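Local coordinates for DegV family protein (PDB 3LUP) that binds a fatty acid, here elaidic acid, in a pocket, and may take part in lipid transport or fatty acid metabolism, at residues Ile92-Ile96 with Phe195-Ile201; Lys157-Val163 with Val277-Pro283. All coordinates share one frame; numbering follows the deposited sequence.

Contact 1 of 2, residues Ile92-Ile96 with Phe195-Ile201; sequences IAAGI and FNEEGKI. With ELA (Elaidic acid), chain B.
Gly-95 and Lys-200 bring two loops together, their CA atoms 4.5 Å apart, where the bend 92-96, which follows strand 86-89 of the parallel sheet, meets the tip of the beta hairpin made by strands 192-195 and 201-205. A type I beta turn from Asn-196 to Gly-199 shapes that tip and is closed by Gly-199 N to Asn-196 O at 3.1 Å. Glycine suits the last place of the turn because its phi is positive (72°). It also suits position 95: with no side chain there, Gly-95 CA can face Gly-199 O at 3.6 Å in a CA-H...O contact.

Beside this polar edge lies an apolar cluster of Ala-93, Ile-96, Phe-195 and Ile-201. Ile-96 divides its work between its branches. CG2 meets Ile-201 CG1 at 4.0 Å and also touches Phe-195 CE1. The other branch, with CG1 between the backbone N and the carbonyl carbon (chi1 66°) and then extended, carries CD1 to within 3.7 Å of C10 of the elaidic acid, one carbon of its trans double bond. Phe-195 is wedged between protein and lipid: Ala-93 CB, small enough to sit close, lies at the ring edge by CE1, Ile-201 CG1 rests over one face near the rim, and CE2 approaches ligand C14 at 3.8 Å. Such branched and aromatic side chains line the middle of the acyl chain with hydrocarbon, and Ile-92 CD1 extends this lining toward C6. The bend is also held by backbone bonding of Ala-93 with Ile-122 and by Asp-119 OD1, which accepts from Ala-94 N. A water bridges the loops, accepting from Gly-95 N at 3.1 Å and donating to Glu-198 O at 2.8 Å.

Contact 2 of 2, residues Lys157-Val163 with Val277-Pro283; sequences KIEGFIV and VAFGITP. With ELA (Elaidic acid), chain B.
Glu-159, Phe-161 and Val-163 pair with Ile-281, Phe-279 and Val-277 as hydrogen-bonded pairs of two antiparallel strands, the central neighbours of a six-stranded mixed sheet. The strand axes come within 4.6 Å and run at 172° to one another. Each pair exchanges two backbone bonds; of these Val-163 N to Val-277 O, at 2.7 Å, is almost straight, while Glu-159 N to Ile-281 O is weak.

Phe-161 can be followed outward. Its CB lies over one face of the Phe-279 ring, 3.3 Å from CE1 of that residue. CG comes next and looks onto Phe-279 CZ, as does CD2, at 3.4 Å. The following atom, CE2, runs past Glu-159 CB, which lies in the plane of the ring at its edge. Out to its CZ end the ring has two more aromatic neighbours, Tyr-204 edge-to-face and His-194 with the planes inclined. First torsions of opposite sign (chi1 72° in Phe-279) on antiparallel strands lean both phenyl rings the same way along the sheet and keep their planes within 10°; the rings are slid apart and barely overlap. Large apolar residues suit the places of Phe-161, Phe-279 and Val-277, which pack on helix 210-224.

The reverse face carries Gly-160, Ile-162, Ala-278 and Gly-280, and the lipid tail ends on it. Ile-162 flanks the chain with its side chain, CD1 lying 4.0 Å from C14. Glycine is apt at 160 and 280, a non-hydrogen-bonded pair, because the chain end lies directly on the backbone: the terminal methyl C18 is 3.4 Å from Phe-279 O and 3.7 Å from Gly-280 CA.

Overall arrangement
The two contacts are successive levels of one lipid pocket, their centres 12 Å apart. Contact 1 flanks the middle of the acyl chain and contact 2 closes its methyl end, while the carboxylate end of the ligand is bonded by Arg-175 NH2; NH1 of that arginine also binds Ile-96 O of contact 1. Strand 192-195 joins the levels, for it neighbours strand 159-163: Phe-195 N lies 3.1 Å from Gly-160 O, a probable hydrogen bond. Side chains meet as well, Ile-201 CG2 packing on Ile-162 CD1 at 4.0 Å. The segments alternate along the sequence, so pocket wall and floor are interleaved in the chain.

Contact 1 of 2, residues Ile92-Ile96 with Phe195-Ile201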
ATOM      1  N   ILE A  92      -3.712  -4.462   2.997  1.00 34.94           N
ATOM      2  CA  ILE A  92      -2.477  -3.960   3.594  1.00 35.42           C
ATOM      3  C   ILE A  92      -1.533  -5.067   4.160  1.00 35.59           C
ATOM      4  O   ILE A  92      -1.987  -6.053   4.765  1.00 35.50           O
ATOM      5  CB  ILE A  92      -2.849  -2.887   4.664  1.00 35.59           C
ATOM      6  CG1 ILE A  92      -1.621  -2.165   5.206  1.00 36.55           C
ATOM      7  CG2 ILE A  92      -3.660  -3.491   5.807  1.00 35.81           C
ATOM      8  CD1 ILE A  92      -1.908  -0.727   5.628  1.00 37.45           C
ATOM      9  N   ALA A  93      -0.228  -4.897   3.929  1.00 35.45           N
ATOM     10  CA  ALA A  93       0.834  -5.796   4.427  1.00 35.34           C
ATOM     11  C   ALA A  93       0.677  -6.307   5.861  1.00 35.27           C
ATOM     12  O   ALA A  93       0.493  -5.521   6.786  1.00 36.02           O
ATOM     13  CB  ALA A  93       2.181  -5.092   4.298  1.00 35.36           C
ATOM     14  N   ALA A  94       0.791  -7.619   6.045  1.00 35.18           N
ATOM     15  CA  ALA A  94       0.878  -8.252   7.384  1.00 34.68           C
ATOM     16  C   ALA A  94       1.931  -7.616   8.305  1.00 34.80           C
ATOM     17  O   ALA A  94       1.748  -7.566   9.517  1.00 34.54           O
ATOM     18  CB  ALA A  94       1.161  -9.756   7.241  1.00 34.26           C
ATOM     19  N   GLY A  95       3.037  -7.140   7.717  1.00 35.14           N
ATOM     20  CA  GLY A  95       4.156  -6.557   8.461  1.00 35.14           C
ATOM     21  C   GLY A  95       3.967  -5.124   8.939  1.00 35.53           C
ATOM     22  O   GLY A  95       4.839  -4.569   9.613  1.00 35.61           O
ATOM     23  N   ILE A  96       2.841  -4.507   8.587  1.00 35.73           N
ATOM     24  CA  ILE A  96       2.576  -3.127   9.007  1.00 35.83           C
ATOM     25  C   ILE A  96       1.196  -2.963   9.642  1.00 35.96           C
ATOM     26  O   ILE A  96       0.714  -1.842   9.811  1.00 36.12           O
ATOM     27  CB  ILE A  96       2.746  -2.113   7.839  1.00 35.83           C
ATOM     28  CG1 ILE A  96       1.689  -2.330   6.759  1.00 35.05           C
ATOM     29  CG2 ILE A  96       4.165  -2.183   7.253  1.00 36.41           C
ATOM     30  CD1 ILE A  96       1.703  -1.280   5.705  1.00 34.27           C
ATOM     31  N   PHE A 195      10.349  -2.394   1.763  1.00 32.13           N
ATOM     32  CA  PHE A 195       9.639  -3.539   2.335  1.00 32.38           C
ATOM     33  C   PHE A 195      10.437  -4.836   2.271  1.00 33.00           C
ATOM     34  O   PHE A 195      10.943  -5.221   1.213  1.00 32.85           O
ATOM     35  CB  PHE A 195       8.306  -3.732   1.637  1.00 32.06           C
ATOM     36  CG  PHE A 195       7.218  -2.834   2.146  1.00 32.17           C
ATOM     37  CD1 PHE A 195       6.167  -3.358   2.909  1.00 31.13           C
ATOM     38  CD2 PHE A 195       7.222  -1.469   1.856  1.00 32.16           C
ATOM     39  CE1 PHE A 195       5.142  -2.545   3.381  1.00 30.59           C
ATOM     40  CE2 PHE A 195       6.196  -0.634   2.337  1.00 32.66           C
ATOM     41  CZ  PHE A 195       5.151  -1.184   3.102  1.00 31.56           C
ATOM     42  N   ASN A 196      10.546  -5.487   3.425  1.00 34.25           N
ATOM     43  CA  ASN A 196      11.142  -6.814   3.608  1.00 35.38           C
ATOM     44  C   ASN A 196      10.605  -7.948   2.735  1.00 36.15           C
ATOM     45  O   ASN A 196       9.598  -7.810   2.027  1.00 36.05           O
ATOM     46  CB  ASN A 196      10.856  -7.255   5.034  1.00 35.43           C
ATOM     47  CG  ASN A 196      12.072  -7.281   5.879  1.00 37.61           C
ATOM     48  OD1 ASN A 196      13.183  -7.080   5.397  1.00 41.49           O
ATOM     49  ND2 ASN A 196      11.885  -7.544   7.165  1.00 39.75           N
ATOM     50  N   GLU A 197      11.250  -9.105   2.852  1.00 36.85           N
ATOM     51  CA  GLU A 197      10.661 -10.338   2.358  1.00 37.72           C
ATOM     52  C   GLU A 197       9.404 -10.693   3.178  1.00 37.56           C
ATOM     53  O   GLU A 197       8.511 -11.368   2.659  1.00 37.68           O
ATOM     54  CB  GLU A 197      11.695 -11.476   2.335  1.00 38.11           C
ATOM     55  CG  GLU A 197      12.766 -11.296   1.237  1.00 41.51           C
ATOM     56  CD  GLU A 197      13.967 -12.249   1.373  1.00 46.40           C
ATOM     57  OE1 GLU A 197      13.761 -13.484   1.521  1.00 48.70           O
ATOM     58  OE2 GLU A 197      15.130 -11.767   1.312  1.00 47.52           O
ATOM     59  N   GLU A 198       9.340 -10.222   4.434  1.00 37.24           N
ATOM     60  CA  GLU A 198       8.161 -10.380   5.300  1.00 37.10           C
ATOM     61  C   GLU A 198       7.195  -9.208   5.191  1.00 36.34           C
ATOM     62  O   GLU A 198       6.204  -9.150   5.926  1.00 36.13           O
ATOM     63  CB  GLU A 198       8.545 -10.503   6.776  1.00 37.73           C
ATOM     64  CG  GLU A 198       9.438 -11.671   7.155  1.00 40.53           C
ATOM     65  CD  GLU A 198      10.851 -11.215   7.503  1.00 44.96           C
ATOM     66  OE1 GLU A 198      10.998 -10.267   8.335  1.00 44.30           O
ATOM     67  OE2 GLU A 198      11.810 -11.808   6.936  1.00 46.57           O
ATOM     68  N   GLY A 199       7.489  -8.271   4.289  1.00 35.24           N
ATOM     69  CA  GLY A 199       6.665  -7.090   4.129  1.00 33.78           C
ATOM     70  C   GLY A 199       6.788  -6.097   5.275  1.00 33.17           C
ATOM     71  O   GLY A 199       5.859  -5.341   5.533  1.00 32.97           O
ATOM     72  N   LYS A 200       7.927  -6.108   5.969  1.00 32.52           N
ATOM     73  CA  LYS A 200       8.211  -5.133   7.024  1.00 31.69           C
ATOM     74  C   LYS A 200       8.990  -3.972   6.451  1.00 31.40           C
ATOM     75  O   LYS A 200       9.755  -4.130   5.492  1.00 31.39           O
ATOM     76  CB  LYS A 200       9.047  -5.754   8.141  1.00 31.74           C
ATOM     77  CG  LYS A 200       8.283  -6.660   9.066  1.00 32.18           C
ATOM     78  CD  LYS A 200       8.972  -6.757  10.418  1.00 33.21           C
ATOM     79  CE  LYS A 200       8.147  -7.631  11.369  1.00 34.02           C
ATOM     80  NZ  LYS A 200       8.055  -9.047  10.881  1.00 32.92           N
ATOM     81  N   ILE A 201       8.824  -2.795   7.036  1.00 30.80           N
ATOM     82  CA  ILE A 201       9.650  -1.697   6.609  1.00 30.23           C
ATOM     83  C   ILE A 201      10.950  -1.719   7.385  1.00 30.17           C
ATOM     84  O   ILE A 201      10.948  -1.695   8.622  1.00 30.04           O
ATOM     85  CB  ILE A 201       8.963  -0.354   6.727  1.00 30.40           C
ATOM     86  CG1 ILE A 201       7.532  -0.434   6.146  1.00 30.25           C
ATOM     87  CG2 ILE A 201       9.840   0.707   6.034  1.00 30.03           C
ATOM     88  CD1 ILE A 201       6.779   0.907   6.115  1.00 27.46           C
TER
HETATM   89  CA  ELA B 301      -3.032  -0.946  12.471  1.00 52.96           C
HETATM   90  C   ELA B 301      -3.082  -0.776  13.993  1.00 54.95           C
HETATM   91  O   ELA B 301      -2.625   0.244  14.589  1.00 54.14           O
HETATM   92  C3  ELA B 301      -3.830   0.105  11.704  1.00 48.32           C
HETATM   93  C4  ELA B 301      -3.996  -0.289  10.240  1.00 46.96           C
HETATM   94  C5  ELA B 301      -3.460   0.782   9.269  1.00 46.74           C
HETATM   95  C6  ELA B 301      -1.952   0.627   9.034  1.00 44.62           C
HETATM   96  C7  ELA B 301      -1.219   1.806   8.406  1.00 42.43           C
HETATM   97  C8  ELA B 301       0.280   1.497   8.307  1.00 42.25           C
HETATM   98  C9  ELA B 301       0.895   2.088   7.046  1.00 41.37           C
HETATM   99  C10 ELA B 301       2.362   2.160   6.847  1.00 40.25           C
HETATM  100  C11 ELA B 301       2.939   3.204   5.912  1.00 39.40           C
HETATM  101  C12 ELA B 301       3.947   2.622   4.929  1.00 37.95           C
HETATM  102  C13 ELA B 301       3.452   2.612   3.492  1.00 37.06           C
HETATM  103  C14 ELA B 301       4.571   2.766   2.472  1.00 36.64           C
HETATM  104  C15 ELA B 301       3.982   2.845   1.055  1.00 36.35           C
HETATM  105  C16 ELA B 301       5.019   2.678  -0.058  1.00 34.37           C
HETATM  106  C17 ELA B 301       4.732   1.436  -0.895  1.00 34.94           C
HETATM  107  C18 ELA B 301       5.032   1.647  -2.374  1.00 34.37           C
HETATM  108  OXT ELA B 301      -3.579  -1.696  14.685  1.00 55.09           O
HETATM  109  O   HOH W   1       3.643  -8.460   4.961  1.00 32.29           O

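Contact 2 of 2, residues Lys157-Val163 with Val277-Pro283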
ATOM      1  N   LYS A 157       7.395  -9.964  -6.756  1.00 29.23           N
ATOM      2  CA  LYS A 157       8.225  -9.083  -7.563  1.00 28.45           C
ATOM      3  C   LYS A 157       7.991  -7.626  -7.220  1.00 28.06           C
ATOM      4  O   LYS A 157       8.826  -6.789  -7.521  1.00 27.63           O
ATOM      5  CB  LYS A 157       8.022  -9.325  -9.060  1.00 28.47           C
ATOM      6  CG  LYS A 157       8.097 -10.787  -9.530  1.00 29.41           C
ATOM      7  CD  LYS A 157       9.414 -11.495  -9.210  1.00 30.88           C
ATOM      8  CE  LYS A 157      10.489 -11.205 -10.233  1.00 32.66           C
ATOM      9  NZ  LYS A 157      11.768 -11.929  -9.930  1.00 33.53           N
ATOM     10  N   ILE A 158       6.861  -7.338  -6.574  1.00 28.01           N
ATOM     11  CA  ILE A 158       6.544  -5.997  -6.096  1.00 28.22           C
ATOM     12  C   ILE A 158       7.643  -5.483  -5.159  1.00 29.47           C
ATOM     13  O   ILE A 158       8.235  -6.247  -4.397  1.00 30.04           O
ATOM     14  CB  ILE A 158       5.163  -5.962  -5.402  1.00 27.62           C
ATOM     15  CG1 ILE A 158       4.045  -6.023  -6.439  1.00 26.65           C
ATOM     16  CG2 ILE A 158       4.976  -4.695  -4.577  1.00 27.56           C
ATOM     17  CD1 ILE A 158       2.770  -6.599  -5.917  1.00 23.98           C
ATOM     18  N   GLU A 159       7.927  -4.190  -5.241  1.00 30.54           N
ATOM     19  CA  GLU A 159       8.935  -3.552  -4.418  1.00 31.78           C
ATOM     20  C   GLU A 159       8.383  -2.210  -4.002  1.00 32.17           C
ATOM     21  O   GLU A 159       7.639  -1.586  -4.765  1.00 32.70           O
ATOM     22  CB  GLU A 159      10.217  -3.311  -5.223  1.00 32.09           C
ATOM     23  CG  GLU A 159      10.900  -4.578  -5.782  1.00 34.71           C
ATOM     24  CD  GLU A 159      11.513  -5.499  -4.703  1.00 37.44           C
ATOM     25  OE1 GLU A 159      11.936  -5.011  -3.612  1.00 38.10           O
ATOM     26  OE2 GLU A 159      11.578  -6.721  -4.966  1.00 37.58           O
ATOM     27  N   GLY A 160       8.757  -1.753  -2.813  1.00 32.37           N
ATOM     28  CA  GLY A 160       8.328  -0.458  -2.319  1.00 32.64           C
ATOM     29  C   GLY A 160       9.456   0.196  -1.554  1.00 33.35           C
ATOM     30  O   GLY A 160       9.855  -0.293  -0.502  1.00 33.77           O
ATOM     31  N   PHE A 161       9.977   1.296  -2.094  1.00 33.74           N
ATOM     32  CA  PHE A 161      11.078   2.032  -1.484  1.00 33.63           C
ATOM     33  C   PHE A 161      10.633   3.437  -1.081  1.00 33.64           C
ATOM     34  O   PHE A 161       9.836   4.049  -1.772  1.00 33.91           O
ATOM     35  CB  PHE A 161      12.258   2.079  -2.452  1.00 33.78           C
ATOM     36  CG  PHE A 161      13.025   0.776  -2.539  1.00 34.10           C
ATOM     37  CD1 PHE A 161      14.309   0.666  -1.983  1.00 33.57           C
ATOM     38  CD2 PHE A 161      12.469  -0.340  -3.154  1.00 33.75           C
ATOM     39  CE1 PHE A 161      15.024  -0.533  -2.038  1.00 32.35           C
ATOM     40  CE2 PHE A 161      13.189  -1.550  -3.223  1.00 34.77           C
ATOM     41  CZ  PHE A 161      14.470  -1.642  -2.658  1.00 32.72           C
ATOM     42  N   ILE A 162      11.152   3.936   0.037  1.00 33.64           N
ATOM     43  CA  ILE A 162      10.665   5.175   0.646  1.00 33.65           C
ATOM     44  C   ILE A 162      11.797   6.028   1.179  1.00 33.54           C
ATOM     45  O   ILE A 162      12.774   5.518   1.710  1.00 33.80           O
ATOM     46  CB  ILE A 162       9.726   4.909   1.870  1.00 33.86           C
ATOM     47  CG1 ILE A 162       8.876   3.639   1.684  1.00 33.74           C
ATOM     48  CG2 ILE A 162       8.862   6.145   2.184  1.00 32.75           C
ATOM     49  CD1 ILE A 162       8.547   2.942   3.009  1.00 33.22           C
ATOM     50  N   VAL A 163      11.649   7.334   1.050  1.00 33.39           N
ATOM     51  CA  VAL A 163      12.531   8.261   1.728  1.00 33.70           C
ATOM     52  C   VAL A 163      11.636   9.265   2.410  1.00 34.40           C
ATOM     53  O   VAL A 163      10.830   9.930   1.758  1.00 34.86           O
ATOM     54  CB  VAL A 163      13.503   8.973   0.771  1.00 33.31           C
ATOM     55  CG1 VAL A 163      14.197  10.153   1.481  1.00 32.62           C
ATOM     56  CG2 VAL A 163      14.514   7.980   0.227  1.00 32.26           C
ATOM     57  N   VAL A 277       8.446  10.680   0.232  1.00 30.93           N
ATOM     58  CA  VAL A 277       8.425  10.254  -1.184  1.00 30.12           C
ATOM     59  C   VAL A 277       8.807   8.775  -1.263  1.00 29.69           C
ATOM     60  O   VAL A 277       9.636   8.289  -0.482  1.00 29.61           O
ATOM     61  CB  VAL A 277       9.340  11.140  -2.106  1.00 30.47           C
ATOM     62  CG1 VAL A 277      10.788  10.725  -2.005  1.00 30.38           C
ATOM     63  CG2 VAL A 277       8.899  11.072  -3.560  1.00 29.68           C
ATOM     64  N   ALA A 278       8.178   8.058  -2.190  1.00 29.07           N
ATOM     65  CA  ALA A 278       8.355   6.612  -2.315  1.00 28.40           C
ATOM     66  C   ALA A 278       8.197   6.206  -3.758  1.00 28.29           C
ATOM     67  O   ALA A 278       7.696   6.976  -4.574  1.00 28.23           O
ATOM     68  CB  ALA A 278       7.336   5.882  -1.478  1.00 27.79           C
ATOM     69  N   PHE A 279       8.623   4.995  -4.085  1.00 28.25           N
ATOM     70  CA  PHE A 279       8.140   4.383  -5.308  1.00 28.46           C
ATOM     71  C   PHE A 279       7.612   2.983  -5.009  1.00 28.82           C
ATOM     72  O   PHE A 279       7.974   2.370  -3.999  1.00 29.21           O
ATOM     73  CB  PHE A 279       9.192   4.384  -6.438  1.00 28.43           C
ATOM     74  CG  PHE A 279      10.326   3.412  -6.235  1.00 27.51           C
ATOM     75  CD1 PHE A 279      11.563   3.858  -5.775  1.00 28.53           C
ATOM     76  CD2 PHE A 279      10.166   2.072  -6.524  1.00 26.33           C
ATOM     77  CE1 PHE A 279      12.626   2.976  -5.588  1.00 28.44           C
ATOM     78  CE2 PHE A 279      11.212   1.177  -6.344  1.00 29.39           C
ATOM     79  CZ  PHE A 279      12.454   1.630  -5.872  1.00 29.21           C
ATOM     80  N   GLY A 280       6.741   2.494  -5.887  1.00 28.61           N
ATOM     81  CA  GLY A 280       6.318   1.106  -5.854  1.00 28.30           C
ATOM     82  C   GLY A 280       6.277   0.588  -7.274  1.00 28.05           C
ATOM     83  O   GLY A 280       5.834   1.315  -8.182  1.00 28.11           O
ATOM     84  N   ILE A 281       6.760  -0.646  -7.465  1.00 27.27           N
ATOM     85  CA  ILE A 281       6.671  -1.331  -8.753  1.00 26.79           C
ATOM     86  C   ILE A 281       5.808  -2.594  -8.656  1.00 26.92           C
ATOM     87  O   ILE A 281       5.749  -3.250  -7.606  1.00 26.39           O
ATOM     88  CB  ILE A 281       8.067  -1.671  -9.368  1.00 26.89           C
ATOM     89  CG1 ILE A 281       8.733  -2.840  -8.627  1.00 26.83           C
ATOM     90  CG2 ILE A 281       8.959  -0.396  -9.490  1.00 26.68           C
ATOM     91  CD1 ILE A 281      10.063  -3.289  -9.199  1.00 28.09           C
ATOM     92  N   THR A 282       5.138  -2.909  -9.758  1.00 26.71           N
ATOM     93  CA  THR A 282       4.287  -4.074  -9.849  1.00 27.15           C
ATOM     94  C   THR A 282       4.502  -4.677 -11.219  1.00 27.84           C
ATOM     95  O   THR A 282       4.520  -3.940 -12.206  1.00 28.00           O
ATOM     96  CB  THR A 282       2.789  -3.698  -9.734  1.00 27.09           C
ATOM     97  OG1 THR A 282       2.587  -2.929  -8.553  1.00 27.42           O
ATOM     98  CG2 THR A 282       1.917  -4.930  -9.661  1.00 25.84           C
ATOM     99  N   PRO A 283       4.650  -6.020 -11.293  1.00 28.46           N
ATOM    100  CA  PRO A 283       4.750  -6.688 -12.583  1.00 28.72           C
ATOM    101  C   PRO A 283       3.519  -6.404 -13.437  1.00 29.37           C
ATOM    102  O   PRO A 283       2.407  -6.351 -12.922  1.00 29.47           O
ATOM    103  CB  PRO A 283       4.763  -8.169 -12.207  1.00 28.66           C
ATOM    104  CG  PRO A 283       5.172  -8.202 -10.785  1.00 28.35           C
ATOM    105  CD  PRO A 283       4.653  -6.981 -10.170  1.00 28.21           C
TER
HETATM  106  CA  ELA B 301      -3.032  -0.946  12.471  1.00 52.96           C
HETATM  107  C   ELA B 301      -3.082  -0.776  13.993  1.00 54.95           C
HETATM  108  O   ELA B 301      -2.625   0.244  14.589  1.00 54.14           O
HETATM  109  C3  ELA B 301      -3.830   0.105  11.704  1.00 48.32           C
HETATM  110  C4  ELA B 301      -3.996  -0.289  10.240  1.00 46.96           C
HETATM  111  C5  ELA B 301      -3.460   0.782   9.269  1.00 46.74           C
HETATM  112  C6  ELA B 301      -1.952   0.627   9.034  1.00 44.62           C
HETATM  113  C7  ELA B 301      -1.219   1.806   8.406  1.00 42.43           C
HETATM  114  C8  ELA B 301       0.280   1.497   8.307  1.00 42.25           C
HETATM  115  C9  ELA B 301       0.895   2.088   7.046  1.00 41.37           C
HETATM  116  C10 ELA B 301       2.362   2.160   6.847  1.00 40.25           C
HETATM  117  C11 ELA B 301       2.939   3.204   5.912  1.00 39.40           C
HETATM  118  C12 ELA B 301       3.947   2.622   4.929  1.00 37.95           C
HETATM  119  C13 ELA B 301       3.452   2.612   3.492  1.00 37.06           C
HETATM  120  C14 ELA B 301       4.571   2.766   2.472  1.00 36.64           C
HETATM  121  C15 ELA B 301       3.982   2.845   1.055  1.00 36.35           C
HETATM  122  C16 ELA B 301       5.019   2.678  -0.058  1.00 34.37           C
HETATM  123  C17 ELA B 301       4.732   1.436  -0.895  1.00 34.94           C
HETATM  124  C18 ELA B 301       5.032   1.647  -2.374  1.00 34.37           C
HETATM  125  OXT ELA B 301      -3.579  -1.696  14.685  1.00 55.09           O